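Local coordinates for protein stn1 (Schizosaccharomyces pombe, PDB 3KF6) that is required for telomere maintenance, forming an Rpa2-like partner of Ten1 and binding single-stranded telomeric DNA, at residues Arg17-Ile23 with Ile47-Ile52; Ile52-Ala57 with Leu68-Cys73. All blocks are in the same frame, centred on the assembly; numbering follows the deposited sequence.

Interaction 1: residues Arg17-Ile23 with Ile47-Ile52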
ATOM      1  N   ARG A  17       9.388 -20.633   3.566  1.00 57.29           N
ATOM      2  CA  ARG A  17       9.816 -19.626   2.596  1.00 56.30           C
ATOM      3  C   ARG A  17       9.690 -18.180   3.108  1.00 54.77           C
ATOM      4  O   ARG A  17       9.819 -17.918   4.306  1.00 55.63           O
ATOM      5  CB  ARG A  17       9.001 -19.791   1.310  1.00 57.47           C
ATOM      6  CG  ARG A  17       9.490 -18.957   0.145  1.00 59.22           C
ATOM      7  CD  ARG A  17       8.433 -18.844  -0.930  1.00 60.06           C
ATOM      8  NE  ARG A  17       8.869 -17.960  -2.005  1.00 61.94           N
ATOM      9  CZ  ARG A  17       8.218 -17.803  -3.153  1.00 62.41           C
ATOM     10  NH1 ARG A  17       7.098 -18.473  -3.380  1.00 63.30           N
ATOM     11  NH2 ARG A  17       8.685 -16.970  -4.074  1.00 63.09           N
ATOM     12  N   TRP A  18       9.431 -17.246   2.191  1.00 52.53           N
ATOM     13  CA  TRP A  18       9.297 -15.826   2.530  1.00 49.41           C
ATOM     14  C   TRP A  18       7.877 -15.286   2.304  1.00 45.19           C
ATOM     15  O   TRP A  18       7.625 -14.082   2.425  1.00 45.91           O
ATOM     16  CB  TRP A  18      10.316 -14.997   1.729  1.00 52.25           C
ATOM     17  CG  TRP A  18       9.863 -14.363   0.417  1.00 55.36           C
ATOM     18  CD1 TRP A  18       8.600 -14.345  -0.123  1.00 56.55           C
ATOM     19  CD2 TRP A  18      10.686 -13.583  -0.480  1.00 56.50           C
ATOM     20  NE1 TRP A  18       8.590 -13.601  -1.287  1.00 56.87           N
ATOM     21  CE2 TRP A  18       9.851 -13.122  -1.527  1.00 56.87           C
ATOM     22  CE3 TRP A  18      12.044 -13.226  -0.493  1.00 56.75           C
ATOM     23  CZ2 TRP A  18      10.334 -12.319  -2.579  1.00 57.31           C
ATOM     24  CZ3 TRP A  18      12.518 -12.429  -1.538  1.00 57.34           C
ATOM     25  CH2 TRP A  18      11.663 -11.985  -2.563  1.00 57.72           C
ATOM     26  N   ASN A  19       6.960 -16.187   1.970  1.00 39.20           N
ATOM     27  CA  ASN A  19       5.557 -15.865   1.713  1.00 30.04           C
ATOM     28  C   ASN A  19       5.175 -14.407   1.430  1.00 24.64           C
ATOM     29  O   ASN A  19       4.917 -13.634   2.348  1.00 19.25           O
ATOM     30  CB  ASN A  19       4.695 -16.371   2.871  1.00 30.66           C
ATOM     31  CG  ASN A  19       4.938 -17.836   3.185  1.00 32.22           C
ATOM     32  OD1 ASN A  19       4.740 -18.706   2.342  1.00 32.05           O
ATOM     33  ND2 ASN A  19       5.363 -18.112   4.411  1.00 31.15           N
ATOM     34  N   PRO A  20       5.132 -14.021   0.145  1.00 19.89           N
ATOM     35  CA  PRO A  20       4.757 -12.647  -0.211  1.00 17.49           C
ATOM     36  C   PRO A  20       3.229 -12.582  -0.084  1.00 16.98           C
ATOM     37  O   PRO A  20       2.511 -13.327  -0.750  1.00 17.80           O
ATOM     38  CB  PRO A  20       5.253 -12.521  -1.650  1.00 18.70           C
ATOM     39  CG  PRO A  20       5.065 -13.917  -2.188  1.00 18.93           C
ATOM     40  CD  PRO A  20       5.524 -14.800  -1.049  1.00 19.85           C
ATOM     41  N   MET A  21       2.729 -11.700   0.775  1.00 16.74           N
ATOM     42  CA  MET A  21       1.289 -11.619   1.008  1.00 15.89           C
ATOM     43  C   MET A  21       0.693 -10.218   1.007  1.00 14.85           C
ATOM     44  O   MET A  21       1.398  -9.226   1.193  1.00 15.08           O
ATOM     45  CB  MET A  21       0.955 -12.243   2.367  1.00 17.73           C
ATOM     46  CG  MET A  21       1.304 -13.712   2.515  1.00 16.28           C
ATOM     47  SD  MET A  21       0.899 -14.312   4.191  1.00 18.95           S
ATOM     48  CE  MET A  21      -0.888 -14.244   4.153  1.00 18.93           C
ATOM     49  N   PHE A  22      -0.621 -10.158   0.803  1.00 13.61           N
ATOM     50  CA  PHE A  22      -1.360  -8.905   0.871  1.00 13.52           C
ATOM     51  C   PHE A  22      -1.738  -8.773   2.340  1.00 15.55           C
ATOM     52  O   PHE A  22      -2.001  -9.774   3.011  1.00 15.25           O
ATOM     53  CB  PHE A  22      -2.629  -8.962   0.018  1.00 12.16           C
ATOM     54  CG  PHE A  22      -2.375  -8.775  -1.446  1.00 14.24           C
ATOM     55  CD1 PHE A  22      -2.719  -9.767  -2.361  1.00 16.59           C
ATOM     56  CD2 PHE A  22      -1.790  -7.600  -1.916  1.00 14.39           C
ATOM     57  CE1 PHE A  22      -2.485  -9.590  -3.727  1.00 17.02           C
ATOM     58  CE2 PHE A  22      -1.554  -7.415  -3.282  1.00 16.37           C
ATOM     59  CZ  PHE A  22      -1.902  -8.413  -4.186  1.00 18.28           C
ATOM     60  N   ILE A  23      -1.778  -7.543   2.833  1.00 14.03           N
ATOM     61  CA  ILE A  23      -2.085  -7.297   4.232  1.00 14.13           C
ATOM     62  C   ILE A  23      -3.441  -7.832   4.680  1.00 14.77           C
ATOM     63  O   ILE A  23      -3.560  -8.351   5.787  1.00 16.75           O
ATOM     64  CB  ILE A  23      -1.929  -5.790   4.537  1.00 13.49           C
ATOM     65  CG1 ILE A  23      -0.439  -5.437   4.448  1.00 14.32           C
ATOM     66  CG2 ILE A  23      -2.498  -5.444   5.916  1.00 14.15           C
ATOM     67  CD1 ILE A  23      -0.136  -3.945   4.483  1.00 16.00           C
ATOM     68  N   ILE A  47       2.411 -20.719   8.424  1.00 29.67           N
ATOM     69  CA  ILE A  47       3.077 -19.474   8.053  1.00 29.95           C
ATOM     70  C   ILE A  47       3.757 -18.788   9.233  1.00 28.55           C
ATOM     71  O   ILE A  47       3.183 -18.677  10.317  1.00 29.07           O
ATOM     72  CB  ILE A  47       2.071 -18.470   7.436  1.00 29.51           C
ATOM     73  CG1 ILE A  47       1.427 -19.069   6.182  1.00 31.67           C
ATOM     74  CG2 ILE A  47       2.778 -17.165   7.089  1.00 29.18           C
ATOM     75  CD1 ILE A  47       2.400 -19.328   5.052  1.00 32.12           C
ATOM     76  N   ARG A  48       4.978 -18.314   9.005  1.00 27.06           N
ATOM     77  CA  ARG A  48       5.741 -17.616  10.032  1.00 25.40           C
ATOM     78  C   ARG A  48       6.424 -16.385   9.439  1.00 23.58           C
ATOM     79  O   ARG A  48       6.250 -15.270   9.933  1.00 25.76           O
ATOM     80  CB  ARG A  48       6.791 -18.553  10.645  1.00 26.90           C
ATOM     81  CG  ARG A  48       7.666 -17.911  11.724  1.00 27.38           C
ATOM     82  CD  ARG A  48       8.532 -18.961  12.421  1.00 29.65           C
ATOM     83  NE  ARG A  48       9.554 -18.381  13.293  1.00 30.13           N
ATOM     84  CZ  ARG A  48       9.306 -17.687  14.401  1.00 31.37           C
ATOM     85  NH1 ARG A  48       8.057 -17.472  14.793  1.00 31.62           N
ATOM     86  NH2 ARG A  48      10.312 -17.207  15.121  1.00 31.45           N
ATOM     87  N   TRP A  49       7.194 -16.590   8.373  1.00 22.44           N
ATOM     88  CA  TRP A  49       7.907 -15.492   7.725  1.00 21.71           C
ATOM     89  C   TRP A  49       7.118 -14.962   6.532  1.00 21.23           C
ATOM     90  O   TRP A  49       6.734 -15.721   5.639  1.00 21.21           O
ATOM     91  CB  TRP A  49       9.295 -15.954   7.295  1.00 22.32           C
ATOM     92  CG  TRP A  49      10.139 -16.357   8.471  1.00 25.77           C
ATOM     93  CD1 TRP A  49      10.408 -17.630   8.895  1.00 26.18           C
ATOM     94  CD2 TRP A  49      10.767 -15.481   9.415  1.00 26.59           C
ATOM     95  NE1 TRP A  49      11.166 -17.598  10.049  1.00 27.14           N
ATOM     96  CE2 TRP A  49      11.398 -16.290  10.387  1.00 26.26           C
ATOM     97  CE3 TRP A  49      10.852 -14.085   9.534  1.00 27.52           C
ATOM     98  CZ2 TRP A  49      12.108 -15.749  11.464  1.00 27.89           C
ATOM     99  CZ3 TRP A  49      11.558 -13.549  10.608  1.00 27.45           C
ATOM    100  CH2 TRP A  49      12.176 -14.382  11.557  1.00 28.94           C
ATOM    101  N   ILE A  50       6.902 -13.648   6.527  1.00 20.06           N
ATOM    102  CA  ILE A  50       6.110 -12.985   5.492  1.00 19.78           C
ATOM    103  C   ILE A  50       6.763 -11.719   4.943  1.00 17.94           C
ATOM    104  O   ILE A  50       7.579 -11.083   5.613  1.00 18.02           O
ATOM    105  CB  ILE A  50       4.729 -12.592   6.071  1.00 21.75           C
ATOM    106  CG1 ILE A  50       4.011 -13.842   6.582  1.00 22.28           C
ATOM    107  CG2 ILE A  50       3.887 -11.882   5.022  1.00 27.03           C
ATOM    108  CD1 ILE A  50       2.743 -13.541   7.335  1.00 27.57           C
ATOM    109  N   GLN A  51       6.388 -11.357   3.718  1.00 17.00           N
ATOM    110  CA  GLN A  51       6.894 -10.144   3.086  1.00 16.57           C
ATOM    111  C   GLN A  51       5.683  -9.328   2.633  1.00 16.57           C
ATOM    112  O   GLN A  51       4.747  -9.874   2.042  1.00 17.53           O
ATOM    113  CB  GLN A  51       7.749 -10.483   1.864  1.00 17.08           C
ATOM    114  CG  GLN A  51       8.418  -9.269   1.223  1.00 19.55           C
ATOM    115  CD  GLN A  51       8.877  -9.541  -0.200  1.00 21.09           C
ATOM    116  OE1 GLN A  51       8.060  -9.719  -1.102  1.00 22.26           O
ATOM    117  NE2 GLN A  51      10.190  -9.583  -0.405  1.00 23.45           N
ATOM    118  N   ILE A  52       5.697  -8.031   2.920  1.00 15.61           N
ATOM    119  CA  ILE A  52       4.612  -7.156   2.500  1.00 15.99           C
ATOM    120  C   ILE A  52       5.198  -5.933   1.805  1.00 16.03           C
ATOM    121  O   ILE A  52       6.369  -5.591   2.007  1.00 14.23           O
ATOM    122  CB  ILE A  52       3.707  -6.716   3.697  1.00 15.34           C
ATOM    123  CG1 ILE A  52       4.511  -5.947   4.752  1.00 17.73           C
ATOM    124  CG2 ILE A  52       3.067  -7.938   4.337  1.00 16.28           C
ATOM    125  CD1 ILE A  52       4.550  -4.463   4.525  1.00 20.15           C
TER
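This is a buried backbone bridge in the N-terminal OB-fold part of Stn1, laying the irregular segment Arg17-Ile23, which leads into helix 23-26, along the start of the long strand 49-62. Both segments run in the same general direction, their end-to-end vectors 58° apart, and a single bridge pairs Pro20 with Gln51 (CA-CA 4.7 Å). Its two bonds both use the Gln51 backbone: Gln51 N donates to Asn19 O at 3.0 Å, and Met21 N donates to Gln51 O at 3.0 Å and 172°. Asn19 ND2 reaches Trp49 O at 3.0 Å, while Asn19 OD1 bonds Tyr142 OH of helix 130-153. Met21 SD lies 3.7 Å from Ile50 CD1, an apolar contact beside the bridge. The Gln51 side chain packs against the Trp18 ring, NE2 over one face and 3.5 Å from CZ2, and its OE1 bonds Arg139 of the same helix. Proline, lacking an amide proton, sits where the bridge needs no NH, while both polar Gln51 backbone atoms are paired.

Interaction 2: residues Ile52-Ala57 with Leu68-Cys73; sequences IVGYIA and LTVDDC
Strands 52-57 and 68-71 form the first hairpin of an OB-fold β-barrel, antiparallel but strongly twisted: their axes approach to 4.5 Å, with 120° between N-to-C directions. Most residues of both strands are in extended beta conformation; Ala57 (-92/-27) departs from it. Tyr55 and Asp71 make the hydrogen-bonded pair (CA-CA 5.5 Å), Tyr55 N to Asp71 O at 3.0 Å and Asp71 N to Tyr55 O at 2.9 Å. Ile56 and Val70 follow as a non-hydrogen-bonded pair (CA-CA 4.7 Å), and Ala57 N to Thr69 O, 2.7 Å, continues the ladder. Gly54 is fully extended (phi/psi -176/180) and its CA lies 4.2 Å from Asp72 CA; a CB here would fall 2.5 Å from Asp71 O, so only glycine fits. Past Asp71 the chain turns off, Cys73 adopting phi/psi 67/16, and Cys73 N bonds Asp71 OD1 at 2.8 Å in an Asx turn.

On one face, Val70 (t) sets CG1 3.9 Å from Ile52 CD1, and Ile56 (m, t) brings CD1 to 3.9 Å from Leu68 CD1; Val103 of strand 102-110 adjoins Val70 and Ile56. On the other face, Tyr55 (chi1 p) lays its ring over Asp71 CB, 4.0 Å from the centroid, a CH-pi contact, and its OH lies 2.6 Å from Asp71 OD2, at most a weak hydrogen bond. Asp71 (chi1 t) also accepts from Ser6 and Ala7 of the Ten1 chain, placing this face at the heterodimer interface. Asp72 OD1 bonds Ser74 OG; water 1 joins the segments, 3.1 Å from Val53 N and 2.9 Å from Asp72 OD2.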
ATOM      1  N   ILE A  52       5.697  -8.031   2.920  1.00 15.61           N
ATOM      2  CA  ILE A  52       4.612  -7.156   2.500  1.00 15.99           C
ATOM      3  C   ILE A  52       5.198  -5.933   1.805  1.00 16.03           C
ATOM      4  O   ILE A  52       6.369  -5.591   2.007  1.00 14.23           O
ATOM      5  CB  ILE A  52       3.707  -6.716   3.697  1.00 15.34           C
ATOM      6  CG1 ILE A  52       4.511  -5.947   4.752  1.00 17.73           C
ATOM      7  CG2 ILE A  52       3.067  -7.938   4.337  1.00 16.28           C
ATOM      8  CD1 ILE A  52       4.550  -4.463   4.525  1.00 20.15           C
ATOM      9  N   VAL A  53       4.391  -5.298   0.960  1.00 14.89           N
ATOM     10  CA  VAL A  53       4.831  -4.118   0.226  1.00 14.45           C
ATOM     11  C   VAL A  53       3.706  -3.094   0.190  1.00 14.83           C
ATOM     12  O   VAL A  53       2.583  -3.415  -0.208  1.00 15.93           O
ATOM     13  CB  VAL A  53       5.203  -4.461  -1.240  1.00 13.71           C
ATOM     14  CG1 VAL A  53       5.530  -3.182  -1.996  1.00 14.63           C
ATOM     15  CG2 VAL A  53       6.392  -5.412  -1.282  1.00 14.51           C
ATOM     16  N   GLY A  54       4.006  -1.863   0.586  1.00 14.32           N
ATOM     17  CA  GLY A  54       2.980  -0.833   0.583  1.00 13.62           C
ATOM     18  C   GLY A  54       3.552   0.514   0.967  1.00 15.08           C
ATOM     19  O   GLY A  54       4.750   0.622   1.221  1.00 14.98           O
ATOM     20  N   TYR A  55       2.716   1.546   1.001  1.00 13.96           N
ATOM     21  CA  TYR A  55       3.215   2.872   1.363  1.00 14.71           C
ATOM     22  C   TYR A  55       2.997   3.123   2.852  1.00 15.33           C
ATOM     23  O   TYR A  55       2.117   2.524   3.471  1.00 14.88           O
ATOM     24  CB  TYR A  55       2.534   3.975   0.528  1.00 15.85           C
ATOM     25  CG  TYR A  55       1.075   4.229   0.851  1.00 15.97           C
ATOM     26  CD1 TYR A  55       0.059   3.531   0.190  1.00 15.23           C
ATOM     27  CD2 TYR A  55       0.712   5.140   1.845  1.00 16.28           C
ATOM     28  CE1 TYR A  55      -1.291   3.732   0.521  1.00 15.09           C
ATOM     29  CE2 TYR A  55      -0.633   5.347   2.182  1.00 16.90           C
ATOM     30  CZ  TYR A  55      -1.622   4.636   1.518  1.00 16.92           C
ATOM     31  OH  TYR A  55      -2.939   4.801   1.892  1.00 17.31           O
ATOM     32  N   ILE A  56       3.816   4.002   3.421  1.00 14.31           N
ATOM     33  CA  ILE A  56       3.732   4.322   4.841  1.00 15.21           C
ATOM     34  C   ILE A  56       2.606   5.302   5.117  1.00 16.03           C
ATOM     35  O   ILE A  56       2.612   6.430   4.620  1.00 18.39           O
ATOM     36  CB  ILE A  56       5.062   4.914   5.341  1.00 15.11           C
ATOM     37  CG1 ILE A  56       6.166   3.865   5.220  1.00 16.37           C
ATOM     38  CG2 ILE A  56       4.924   5.366   6.800  1.00 17.44           C
ATOM     39  CD1 ILE A  56       7.549   4.415   5.463  1.00 18.25           C
ATOM     40  N   ALA A  57       1.640   4.865   5.917  1.00 17.07           N
ATOM     41  CA  ALA A  57       0.499   5.699   6.253  1.00 20.22           C
ATOM     42  C   ALA A  57       0.759   6.474   7.532  1.00 21.50           C
ATOM     43  O   ALA A  57       0.199   7.553   7.738  1.00 23.27           O
ATOM     44  CB  ALA A  57      -0.749   4.839   6.413  1.00 19.66           C
ATOM     45  N   LEU A  68       5.705   1.384  11.939  1.00 19.24           N
ATOM     46  CA  LEU A  68       5.274   1.959  10.676  1.00 18.76           C
ATOM     47  C   LEU A  68       3.960   1.301  10.269  1.00 17.74           C
ATOM     48  O   LEU A  68       3.871   0.075  10.206  1.00 18.74           O
ATOM     49  CB  LEU A  68       6.312   1.699   9.576  1.00 19.65           C
ATOM     50  CG  LEU A  68       7.668   2.401   9.635  1.00 22.52           C
ATOM     51  CD1 LEU A  68       8.480   2.034   8.406  1.00 23.32           C
ATOM     52  CD2 LEU A  68       7.465   3.898   9.706  1.00 25.78           C
ATOM     53  N   THR A  69       2.935   2.106  10.012  1.00 16.10           N
ATOM     54  CA  THR A  69       1.666   1.549   9.569  1.00 15.79           C
ATOM     55  C   THR A  69       1.756   1.566   8.046  1.00 17.05           C
ATOM     56  O   THR A  69       1.992   2.619   7.446  1.00 17.28           O
ATOM     57  CB  THR A  69       0.468   2.397  10.033  1.00 17.13           C
ATOM     58  OG1 THR A  69       0.406   2.387  11.467  1.00 20.01           O
ATOM     59  CG2 THR A  69      -0.833   1.817   9.487  1.00 19.32           C
ATOM     60  N   VAL A  70       1.574   0.401   7.430  1.00 13.55           N
ATOM     61  CA  VAL A  70       1.688   0.271   5.977  1.00 13.89           C
ATOM     62  C   VAL A  70       0.363  -0.104   5.330  1.00 13.62           C
ATOM     63  O   VAL A  70      -0.385  -0.925   5.860  1.00 13.15           O
ATOM     64  CB  VAL A  70       2.753  -0.794   5.627  1.00 14.42           C
ATOM     65  CG1 VAL A  70       2.896  -0.936   4.111  1.00 15.76           C
ATOM     66  CG2 VAL A  70       4.095  -0.398   6.255  1.00 15.53           C
ATOM     67  N   ASP A  71       0.088   0.502   4.175  1.00 12.82           N
ATOM     68  CA  ASP A  71      -1.144   0.248   3.436  1.00 13.27           C
ATOM     69  C   ASP A  71      -0.811  -0.265   2.040  1.00 13.68           C
ATOM     70  O   ASP A  71      -0.080   0.391   1.306  1.00 14.05           O
ATOM     71  CB  ASP A  71      -1.949   1.549   3.319  1.00 13.65           C
ATOM     72  CG  ASP A  71      -3.286   1.358   2.624  1.00 14.16           C
ATOM     73  OD1 ASP A  71      -3.715   0.198   2.474  1.00 14.89           O
ATOM     74  OD2 ASP A  71      -3.919   2.370   2.245  1.00 15.70           O
ATOM     75  N   ASP A  72      -1.329  -1.435   1.679  1.00 13.09           N
ATOM     76  CA  ASP A  72      -1.100  -1.964   0.337  1.00 13.29           C
ATOM     77  C   ASP A  72      -2.405  -1.952  -0.475  1.00 14.66           C
ATOM     78  O   ASP A  72      -2.505  -2.592  -1.522  1.00 14.07           O
ATOM     79  CB  ASP A  72      -0.513  -3.381   0.400  1.00 14.04           C
ATOM     80  CG  ASP A  72      -1.465  -4.384   1.001  1.00 14.95           C
ATOM     81  OD1 ASP A  72      -2.554  -3.970   1.450  1.00 14.56           O
ATOM     82  OD2 ASP A  72      -1.119  -5.590   1.031  1.00 14.33           O
ATOM     83  N   CYS A  73      -3.389  -1.202   0.026  1.00 13.68           N
ATOM     84  CA  CYS A  73      -4.702  -1.045  -0.609  1.00 14.43           C
ATOM     85  C   CYS A  73      -5.530  -2.318  -0.635  1.00 14.66           C
ATOM     86  O   CYS A  73      -6.513  -2.403  -1.372  1.00 15.40           O
ATOM     87  CB  CYS A  73      -4.555  -0.521  -2.043  1.00 14.50           C
ATOM     88  SG  CYS A  73      -3.703   1.069  -2.166  1.00 16.57           S
TER
HETATM   89  O   HOH W   1       1.588  -6.487   0.771  1.00 14.66           O

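The two contacts follow one another along strand 49-62 and share Ile52, their centres about 14 Å apart. Both are mainly buried, but interaction 1 attaches an irregular N-terminal segment through one bridge and the Asn19 amide, its outer partners lying on helix 130-153 and strand 102-110, whereas interaction 2 is a regular antiparallel pairing within the barrel sheet. Its side chains separate into an apolar face and a face carrying Tyr55 and Asp71 that meets Ten1; in interaction 1 only Phe22 comes near that subunit. They also touch directly: Ile23 N lies 2.7 Å from Asp72 OD2, a probable hydrogen bond linking the start of helix 23-26 to the end of the hairpin.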